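Alpha-catenin-like protein hmp-1 (Caenorhabditis elegans, PDB 5H5M) works in the cadherin-catenin complex of adherens junctions, binds beta-catenin and actin filaments, and is required for body enclosure and elongation of the embryo. Local coordinates at residues A[198-203]-A[208-213]; A[308-313]-A[370-375]; A[46-51]-A[60-65]; A[161-166]-A[181-186]. All coordinates share one frame; numbering follows the deposited sequence.

Interaction 1: residues A[198-203]-A[208-213]; sequences ILLCHQ and TAQENM
Leu-200 reaches across from helix 173-202 and sets its two methyl groups on different parts of helix 207-233. CD1 lies over the backbone at Ala-209, 3.7 Å from Ala-209 O. The same methyl is 3.9 Å from Ala-209 CB and also meets CG of Gln-210. CD2 goes to the next turn and packs 3.8 Å from Met-213 CB. The Leu-200 and Met-213 side chains cross at about a right angle. With CG turned anti to the backbone N (chi1 174°), the Leu-200 fork projects across the gap between the helices and spreads its two methyls over successive turns of the neighbouring helix. This is the tight part of the contact. It is backed by helix 128-137, where Ala-137 touches Leu-200 and Ile-134 touches Met-213. Putting an alanine in place of Leu-200 would probably open a gap between the helices opposite Ala-209 and Met-213, and leave Met-213 CB without its apolar partner on this side.

The solvent side is looser. Gln-203 has left the helix, and its backbone O only grazes Ala-209 CB at 4.0 Å. Gln-210 offers its CG to Leu-200, while its amide NE2 turns to a hydrogen bond with Pro-204 O in the connecting loop. The polar end is thus tied to the turn itself.

The short helical segments run at 155° to each other, with CA of Leu-200 and Ala-209 only 5.2 Å apart. The contact lies beside the turn that joins helices 173-202 and 207-233, at the closed end of an antiparallel helical hairpin, a unit of the vinculin/alpha-catenin helical bundles.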
# COMPACT_ATOMS: atom_id res chain seq x y z
N ILE A 198 -1.68 8.70 28.52
CA ILE A 198 -2.73 9.15 29.42
C ILE A 198 -2.15 9.39 30.81
O ILE A 198 -2.48 10.38 31.47
CB ILE A 198 -3.88 8.12 29.52
CG1 ILE A 198 -4.43 7.80 28.13
CG2 ILE A 198 -4.99 8.65 30.42
CD1 ILE A 198 -5.01 9.00 27.41
N LEU A 199 -1.28 8.49 31.24
CA LEU A 199 -0.61 8.61 32.54
C LEU A 199 0.31 9.82 32.57
O LEU A 199 0.36 10.54 33.57
CB LEU A 199 0.18 7.34 32.86
CG LEU A 199 -0.66 6.07 33.06
CD1 LEU A 199 0.23 4.83 33.18
CD2 LEU A 199 -1.56 6.22 34.28
N LEU A 200 1.02 10.05 31.47
CA LEU A 200 1.91 11.20 31.37
C LEU A 200 1.11 12.50 31.36
O LEU A 200 1.50 13.49 31.99
CB LEU A 200 2.78 11.11 30.12
CG LEU A 200 3.64 12.35 29.86
CD1 LEU A 200 4.56 12.63 31.04
CD2 LEU A 200 4.45 12.20 28.57
N CYS A 201 -0.01 12.49 30.65
CA CYS A 201 -0.89 13.66 30.57
C CYS A 201 -1.36 14.12 31.95
O CYS A 201 -1.42 15.31 32.23
CB CYS A 201 -2.09 13.36 29.68
SG CYS A 201 -3.31 14.68 29.60
N HIS A 202 -1.69 13.16 32.80
CA HIS A 202 -2.22 13.46 34.13
C HIS A 202 -1.15 13.92 35.11
O HIS A 202 -1.46 14.54 36.12
CB HIS A 202 -2.97 12.24 34.68
CG HIS A 202 -4.25 11.95 33.97
ND1 HIS A 202 -4.90 10.73 34.08
CD2 HIS A 202 -5.01 12.70 33.15
CE1 HIS A 202 -6.00 10.76 33.35
NE2 HIS A 202 -6.10 11.94 32.78
N GLN A 203 0.11 13.60 34.82
CA GLN A 203 1.23 14.03 35.67
C GLN A 203 2.45 14.45 34.84
O GLN A 203 3.49 13.79 34.90
CB GLN A 203 1.64 12.92 36.64
CG GLN A 203 0.53 12.38 37.51
CD GLN A 203 1.05 11.50 38.63
OE1 GLN A 203 1.91 11.90 39.40
NE2 GLN A 203 0.52 10.28 38.71
N THR A 208 9.46 10.37 36.03
CA THR A 208 9.18 8.94 35.97
C THR A 208 8.16 8.64 34.88
O THR A 208 8.27 7.65 34.15
CB THR A 208 8.68 8.41 37.33
OG1 THR A 208 9.66 8.67 38.34
CG2 THR A 208 8.41 6.91 37.26
N ALA A 209 7.16 9.51 34.76
CA ALA A 209 6.12 9.36 33.74
C ALA A 209 6.64 9.76 32.36
O ALA A 209 6.15 9.28 31.34
CB ALA A 209 4.89 10.18 34.10
N GLN A 210 7.63 10.65 32.33
CA GLN A 210 8.25 11.07 31.08
C GLN A 210 9.11 9.95 30.51
O GLN A 210 9.05 9.66 29.32
CB GLN A 210 9.10 12.33 31.29
CG GLN A 210 8.29 13.56 31.68
CD GLN A 210 9.16 14.67 32.24
OE1 GLN A 210 10.38 14.54 32.32
NE2 GLN A 210 8.53 15.78 32.63
N GLU A 211 9.90 9.33 31.38
CA GLU A 211 10.77 8.23 30.97
C GLU A 211 9.95 7.02 30.54
O GLU A 211 10.35 6.28 29.65
CB GLU A 211 11.73 7.86 32.10
CG GLU A 211 12.76 8.94 32.41
CD GLU A 211 13.67 8.57 33.56
OE1 GLU A 211 13.50 7.47 34.13
OE2 GLU A 211 14.56 9.38 33.90
N ASN A 212 8.80 6.82 31.18
CA ASN A 212 7.94 5.69 30.83
C ASN A 212 7.32 5.86 29.46
O ASN A 212 7.18 4.89 28.71
CB ASN A 212 6.85 5.49 31.89
CG ASN A 212 5.88 4.38 31.51
OD1 ASN A 212 6.15 3.20 31.72
ND2 ASN A 212 4.73 4.76 30.96
N MET A 213 6.95 7.09 29.12
CA MET A 213 6.42 7.36 27.78
C MET A 213 7.49 7.09 26.73
O MET A 213 7.21 6.48 25.70
CB MET A 213 5.94 8.81 27.66
CG MET A 213 5.25 9.09 26.33
SD MET A 213 3.69 8.19 26.20
CE MET A 213 3.65 7.72 24.48

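Interaction 2: residues A[308-313]-A[370-375]; sequences ETVKQA and RHALLM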
# COMPACT_ATOMS: atom_id res chain seq x y z
N GLU A 308 23.91 5.47 -8.81
CA GLU A 308 24.14 6.89 -8.55
C GLU A 308 23.14 7.76 -9.30
O GLU A 308 22.68 8.78 -8.77
CB GLU A 308 25.57 7.28 -8.92
CG GLU A 308 26.62 6.67 -8.00
CD GLU A 308 27.96 7.38 -8.08
OE1 GLU A 308 28.16 8.19 -9.01
OE2 GLU A 308 28.81 7.13 -7.20
N THR A 309 22.79 7.36 -10.52
CA THR A 309 21.84 8.10 -11.33
C THR A 309 20.44 8.04 -10.72
O THR A 309 19.70 9.03 -10.74
CB THR A 309 21.79 7.56 -12.78
OG1 THR A 309 23.09 7.67 -13.37
CG2 THR A 309 20.80 8.34 -13.62
N VAL A 310 20.08 6.89 -10.17
CA VAL A 310 18.78 6.71 -9.54
C VAL A 310 18.71 7.44 -8.20
O VAL A 310 17.73 8.12 -7.91
CB VAL A 310 18.46 5.21 -9.34
CG1 VAL A 310 17.24 5.04 -8.47
CG2 VAL A 310 18.26 4.53 -10.69
N LYS A 311 19.76 7.31 -7.39
CA LYS A 311 19.82 8.00 -6.10
C LYS A 311 19.80 9.52 -6.29
O LYS A 311 19.27 10.25 -5.46
CB LYS A 311 21.06 7.58 -5.31
CG LYS A 311 21.06 6.11 -4.90
CD LYS A 311 20.94 5.92 -3.40
CE LYS A 311 22.21 6.36 -2.69
NZ LYS A 311 22.17 6.01 -1.24
N GLN A 312 20.38 9.98 -7.40
CA GLN A 312 20.37 11.39 -7.73
C GLN A 312 18.95 11.89 -7.99
O GLN A 312 18.55 12.95 -7.52
CB GLN A 312 21.25 11.66 -8.95
CG GLN A 312 21.32 13.13 -9.35
CD GLN A 312 21.95 13.99 -8.27
OE1 GLN A 312 23.06 13.72 -7.82
NE2 GLN A 312 21.23 15.02 -7.85
N ALA A 313 18.18 11.10 -8.74
CA ALA A 313 16.79 11.44 -9.03
C ALA A 313 15.97 11.44 -7.75
O ALA A 313 15.10 12.30 -7.56
CB ALA A 313 16.21 10.46 -10.04
N ARG A 370 11.19 6.52 -11.55
CA ARG A 370 10.79 5.28 -12.22
C ARG A 370 11.47 5.14 -13.57
O ARG A 370 11.81 4.04 -13.99
CB ARG A 370 9.27 5.23 -12.38
CG ARG A 370 8.51 5.33 -11.06
CD ARG A 370 7.02 5.09 -11.25
NE ARG A 370 6.75 3.72 -11.68
CZ ARG A 370 5.60 3.31 -12.19
NH1 ARG A 370 4.60 4.17 -12.34
NH2 ARG A 370 5.45 2.04 -12.55
N HIS A 371 11.68 6.27 -14.24
CA HIS A 371 12.33 6.27 -15.54
C HIS A 371 13.81 5.91 -15.41
O HIS A 371 14.33 5.11 -16.19
CB HIS A 371 12.17 7.64 -16.21
CG HIS A 371 12.76 7.71 -17.58
ND1 HIS A 371 12.44 6.81 -18.58
CD2 HIS A 371 13.65 8.57 -18.13
CE1 HIS A 371 13.11 7.12 -19.67
NE2 HIS A 371 13.85 8.18 -19.43
N ALA A 372 14.47 6.50 -14.43
CA ALA A 372 15.88 6.22 -14.17
C ALA A 372 16.12 4.74 -13.85
O ALA A 372 17.15 4.18 -14.21
CB ALA A 372 16.40 7.10 -13.03
N LEU A 373 15.16 4.12 -13.17
CA LEU A 373 15.27 2.71 -12.80
C LEU A 373 15.23 1.79 -14.02
O LEU A 373 15.68 0.65 -13.96
CB LEU A 373 14.16 2.33 -11.82
CG LEU A 373 14.30 2.87 -10.39
CD1 LEU A 373 12.97 2.85 -9.68
CD2 LEU A 373 15.33 2.05 -9.62
N LEU A 374 14.68 2.31 -15.12
CA LEU A 374 14.62 1.57 -16.38
C LEU A 374 15.94 1.61 -17.14
O LEU A 374 16.29 0.67 -17.84
CB LEU A 374 13.50 2.12 -17.27
CG LEU A 374 12.08 1.98 -16.73
CD1 LEU A 374 11.09 2.66 -17.67
CD2 LEU A 374 11.72 0.52 -16.52
N MET A 375 16.67 2.71 -16.99
CA MET A 375 17.95 2.89 -17.68
C MET A 375 19.05 2.03 -17.07
O MET A 375 19.71 2.43 -16.11
CB MET A 375 18.37 4.37 -17.63
CG MET A 375 17.29 5.34 -18.08
SD MET A 375 16.57 4.86 -19.66
CE MET A 375 17.99 4.99 -20.73
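At the antiparallel pairing of helices 305-339 and 345-374, Val-310 meets Ala-372 and Leu-373. Its two methyls divide the work unevenly. CG2 sits against the backbone, 3.7 Å from Ala-372 O, and is 3.9 Å from Ala-372 CB. Both methyls touch CD2 of Leu-373, with Val-310 CG1 the closer at 3.7 Å. The Val-310 and Leu-373 side chains cross at about a right angle. Leu-373 swings its CG anti to its own carbonyl carbon (chi1 -73°), which brings CD2 up to the valine.

The small Ala-372 lets the backbones come close: its CA is 5.5 Å from that of Val-310. Both larger side chains also rest on Met-298 of helix 276-300, and Leu-373 touches Leu-241 of helix 237-260. Replacing Val-310 with a serine is likely to leave Leu-373 CD2 and Ala-372 without much of their apolar cover on this side. At the exposed side, Thr-309 OG1 hydrogen-bonds to Glu-305 O in its own helix.

The two segments are almost exactly antiparallel, at 178°. With helices 276-300 and 237-260 against the same residues, this is the packing of a four-helix bundle.

Interaction 3: residues A[46-51]-A[60-65]; sequences ASIADA and QKIVAE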
# COMPACT_ATOMS: atom_id res chain seq x y z
N ALA A 46 -12.00 -12.74 -3.72
CA ALA A 46 -13.20 -11.99 -3.37
C ALA A 46 -13.06 -11.32 -2.01
O ALA A 46 -13.53 -10.19 -1.82
CB ALA A 46 -14.41 -12.91 -3.40
N SER A 47 -12.43 -12.01 -1.06
CA SER A 47 -12.23 -11.47 0.28
C SER A 47 -11.40 -10.19 0.22
O SER A 47 -11.64 -9.23 0.94
CB SER A 47 -11.56 -12.50 1.19
OG SER A 47 -12.41 -13.60 1.44
N ILE A 48 -10.41 -10.20 -0.66
CA ILE A 48 -9.56 -9.05 -0.89
C ILE A 48 -10.35 -7.96 -1.61
O ILE A 48 -10.32 -6.79 -1.21
CB ILE A 48 -8.31 -9.44 -1.68
CG1 ILE A 48 -7.37 -10.26 -0.79
CG2 ILE A 48 -7.60 -8.22 -2.24
CD1 ILE A 48 -6.14 -10.78 -1.49
N ALA A 49 -11.06 -8.34 -2.67
CA ALA A 49 -11.88 -7.41 -3.43
C ALA A 49 -12.96 -6.76 -2.58
O ALA A 49 -13.18 -5.55 -2.66
CB ALA A 49 -12.51 -8.12 -4.63
N ASP A 50 -13.63 -7.56 -1.75
CA ASP A 50 -14.76 -7.08 -0.97
C ASP A 50 -14.39 -6.64 0.44
O ASP A 50 -15.20 -6.74 1.36
CB ASP A 50 -15.84 -8.16 -0.88
CG ASP A 50 -16.47 -8.46 -2.22
OD1 ASP A 50 -16.54 -7.54 -3.06
OD2 ASP A 50 -16.88 -9.62 -2.44
N ALA A 51 -13.17 -6.16 0.61
CA ALA A 51 -12.82 -5.43 1.82
C ALA A 51 -13.29 -4.00 1.63
O ALA A 51 -13.14 -3.43 0.55
CB ALA A 51 -11.32 -5.49 2.08
N GLN A 60 -13.21 -3.95 -8.93
CA GLN A 60 -13.91 -4.42 -10.12
C GLN A 60 -12.99 -5.18 -11.07
O GLN A 60 -13.44 -6.09 -11.78
CB GLN A 60 -14.59 -3.26 -10.85
CG GLN A 60 -15.78 -2.63 -10.10
CD GLN A 60 -16.82 -3.65 -9.60
OE1 GLN A 60 -16.92 -4.77 -10.10
NE2 GLN A 60 -17.59 -3.24 -8.60
N LYS A 61 -11.71 -4.82 -11.10
CA LYS A 61 -10.76 -5.53 -11.94
C LYS A 61 -10.57 -6.95 -11.44
O LYS A 61 -10.49 -7.90 -12.24
CB LYS A 61 -9.41 -4.80 -11.99
CG LYS A 61 -9.43 -3.53 -12.82
CD LYS A 61 -8.05 -2.89 -12.88
CE LYS A 61 -7.85 -1.91 -11.74
NZ LYS A 61 -6.78 -0.91 -12.01
N ILE A 62 -10.50 -7.10 -10.13
CA ILE A 62 -10.37 -8.40 -9.49
C ILE A 62 -11.58 -9.28 -9.79
O ILE A 62 -11.45 -10.45 -10.14
CB ILE A 62 -10.17 -8.27 -7.97
CG1 ILE A 62 -8.85 -7.57 -7.67
CG2 ILE A 62 -10.23 -9.63 -7.30
CD1 ILE A 62 -8.59 -7.34 -6.21
N VAL A 63 -12.77 -8.69 -9.65
CA VAL A 63 -14.02 -9.38 -9.94
C VAL A 63 -14.08 -9.85 -11.40
O VAL A 63 -14.41 -11.00 -11.68
CB VAL A 63 -15.24 -8.48 -9.63
CG1 VAL A 63 -16.52 -9.10 -10.16
CG2 VAL A 63 -15.34 -8.23 -8.14
N ALA A 64 -13.76 -8.94 -12.32
CA ALA A 64 -13.78 -9.25 -13.75
C ALA A 64 -12.81 -10.36 -14.12
O ALA A 64 -13.15 -11.27 -14.89
CB ALA A 64 -13.49 -8.00 -14.55
N GLU A 65 -11.59 -10.30 -13.59
CA GLU A 65 -10.57 -11.29 -13.91
C GLU A 65 -10.87 -12.65 -13.30
O GLU A 65 -10.42 -13.68 -13.82
CB GLU A 65 -9.19 -10.81 -13.44
CG GLU A 65 -8.53 -9.82 -14.38
CD GLU A 65 -8.34 -10.38 -15.78
OE1 GLU A 65 -8.08 -11.60 -15.92
OE2 GLU A 65 -8.46 -9.61 -16.75
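Ile-62 faces helix 27-49 with both of its branches, one for Ala-49 and one for Ile-48. The short branch does the closer work: CG2 lies 3.8 Å from Ala-49 CB. The longer branch extends past the alanine, and its CD1 ends 4.2 Å from CG2 of Ile-48. The two isoleucine side chains cross at about a right angle, so they meet methyl to methyl and do not lie alongside each other. In Ile-62, CG1 is anti to the carbonyl carbon (chi1 -65°), which leaves CG2 pointing to Ala-49 and sends CD1 on to Ile-48. Ala-49 points its CB toward the other helix. Even so, its CA stays 6.3 Å from that of Ile-62. All three residues are buried, and the contact is purely apolar.

Polar bonds hold the turn beyond. Asp-50, the first residue to leave helical geometry, uses OD1 for a salt bridge with Lys-59, and Ile-48 O accepts a hydrogen bond from Thr-54 OG1.

The contact joins the C-terminal end of helix 27-49 to the early turns of helix 56-80, predicted to form a coiled coil; a short loop links them. Ile-48 also touches Ala-114 of helix 92-122 and the loop residues Gln-168 and Leu-169.

Interaction 4: residues A[161-166]-A[181-186]; sequences SVARLS and HTAAQL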
# COMPACT_ATOMS: atom_id res chain seq x y z
N SER A 161 -3.74 -4.73 10.68
CA SER A 161 -4.63 -5.37 9.72
C SER A 161 -4.00 -5.50 8.34
O SER A 161 -4.07 -6.55 7.70
CB SER A 161 -5.94 -4.60 9.63
OG SER A 161 -6.77 -5.12 8.61
N VAL A 162 -3.38 -4.42 7.87
CA VAL A 162 -2.73 -4.40 6.56
C VAL A 162 -1.56 -5.38 6.51
O VAL A 162 -1.37 -6.09 5.51
CB VAL A 162 -2.24 -2.98 6.20
CG1 VAL A 162 -1.36 -3.01 4.96
CG2 VAL A 162 -3.43 -2.05 5.99
N ALA A 163 -0.78 -5.43 7.58
CA ALA A 163 0.33 -6.37 7.67
C ALA A 163 -0.14 -7.82 7.50
O ALA A 163 0.47 -8.59 6.76
CB ALA A 163 1.06 -6.22 9.01
N ARG A 164 -1.23 -8.17 8.17
CA ARG A 164 -1.76 -9.52 8.09
C ARG A 164 -2.38 -9.81 6.72
O ARG A 164 -2.31 -10.93 6.23
CB ARG A 164 -2.79 -9.75 9.20
CG ARG A 164 -2.17 -9.85 10.58
CD ARG A 164 -3.20 -9.76 11.70
NE ARG A 164 -2.60 -10.02 13.00
CZ ARG A 164 -3.12 -9.62 14.16
NH1 ARG A 164 -4.25 -8.94 14.19
NH2 ARG A 164 -2.49 -9.91 15.30
N LEU A 165 -2.97 -8.79 6.11
CA LEU A 165 -3.56 -8.92 4.79
C LEU A 165 -2.48 -9.19 3.75
O LEU A 165 -2.68 -9.95 2.80
CB LEU A 165 -4.36 -7.66 4.42
CG LEU A 165 -5.07 -7.59 3.07
CD1 LEU A 165 -6.35 -8.41 3.09
CD2 LEU A 165 -5.36 -6.15 2.66
N SER A 166 -1.32 -8.57 3.94
CA SER A 166 -0.19 -8.71 3.01
C SER A 166 0.34 -10.14 2.93
O SER A 166 0.79 -10.59 1.88
CB SER A 166 0.94 -7.77 3.41
OG SER A 166 0.51 -6.42 3.38
N HIS A 181 4.43 -12.14 13.63
CA HIS A 181 4.85 -11.98 15.02
C HIS A 181 4.94 -10.50 15.40
O HIS A 181 4.48 -10.10 16.47
CB HIS A 181 6.20 -12.66 15.27
CG HIS A 181 6.14 -14.16 15.25
ND1 HIS A 181 6.21 -14.88 14.08
CD2 HIS A 181 6.01 -15.06 16.25
CE1 HIS A 181 6.13 -16.17 14.36
NE2 HIS A 181 6.01 -16.31 15.67
N THR A 182 5.51 -9.70 14.51
CA THR A 182 5.66 -8.27 14.74
C THR A 182 4.30 -7.59 14.81
O THR A 182 4.09 -6.71 15.65
CB THR A 182 6.51 -7.62 13.63
OG1 THR A 182 7.75 -8.32 13.50
CG2 THR A 182 6.78 -6.15 13.95
N ALA A 183 3.37 -8.01 13.96
CA ALA A 183 2.03 -7.45 13.96
C ALA A 183 1.31 -7.74 15.28
O ALA A 183 0.65 -6.86 15.84
CB ALA A 183 1.22 -7.99 12.79
N ALA A 184 1.45 -8.97 15.77
CA ALA A 184 0.84 -9.35 17.05
C ALA A 184 1.44 -8.58 18.22
O ALA A 184 0.75 -8.27 19.19
CB ALA A 184 0.98 -10.85 17.27
N GLN A 185 2.73 -8.28 18.14
CA GLN A 185 3.40 -7.51 19.18
C GLN A 185 2.94 -6.06 19.19
O GLN A 185 2.73 -5.47 20.25
CB GLN A 185 4.92 -7.59 19.03
CG GLN A 185 5.51 -8.93 19.43
CD GLN A 185 7.01 -8.99 19.25
OE1 GLN A 185 7.50 -9.35 18.18
NE2 GLN A 185 7.75 -8.64 20.29
N LEU A 186 2.78 -5.48 18.00
CA LEU A 186 2.28 -4.12 17.87
C LEU A 186 0.84 -4.02 18.36
O LEU A 186 0.46 -3.05 19.02
CB LEU A 186 2.38 -3.64 16.42
CG LEU A 186 3.79 -3.25 15.97
CD1 LEU A 186 3.86 -3.10 14.46
CD2 LEU A 186 4.22 -1.97 16.65
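Ala-163 and Ala-183 make the apolar part of this contact, methyl against methyl. Their CB atoms are 4.2 Å apart, and their CA atoms 6.6 Å. Two alanines face each other here, with helix axes 9.5 Å apart in the short segments. Those segments run nearly antiparallel, at 163°.

The next kind is contact with a charged group. Arg-164 leaves helix 142-166 beside the alanines and reaches over to helix 173-202. Its chain is extended from CG to NE, which carries the guanidinium across to the far helix. There NH2 comes within 3.8 Å of Ala-184 CA, and NE lies 4.3 Å from Ala-183 CB. The group meets both alanines obliquely. These are van der Waals contacts. The charge is answered one residue beyond the segment, where NH2 forms a salt bridge with Glu-187 OE1.

Within helix 142-166, Ser-166 OG donates to Val-162 O at 2.9 Å, from above the carbonyl plane. Ser-166 N reaches the same oxygen from the opposite face, so two donors grip it. This satisfies the hydroxyl of a buried serine that also packs on Ile-115 and Ile-119 of helix 92-122.

The chemistry thus changes across the interface. Small methyls meet on the buried side, and on the more exposed side the aliphatic contact gives way to an arginine that ties the two helices together through Glu-187.

Overall arrangement
All four contacts join pairs of helices in the all-helical M domain, and none touches another. Interactions 1 and 4 share helix 173-202: one closes the hairpin at its C-terminal end, the other pairs its first half with helix 142-166. Their centres are 27 Å apart. Interaction 3 comes nearest to interaction 4, with nearest atoms about 4 Å apart. Interactions 2 and 3 approach to about 12 Å between nearest atoms. Interactions 1 and 2 lie farthest apart, 46 Å between centres, and interactions 1 and 3 sit on opposite sides of the chain's centre. Apolar packing with an alanine on at least one side recurs in all four.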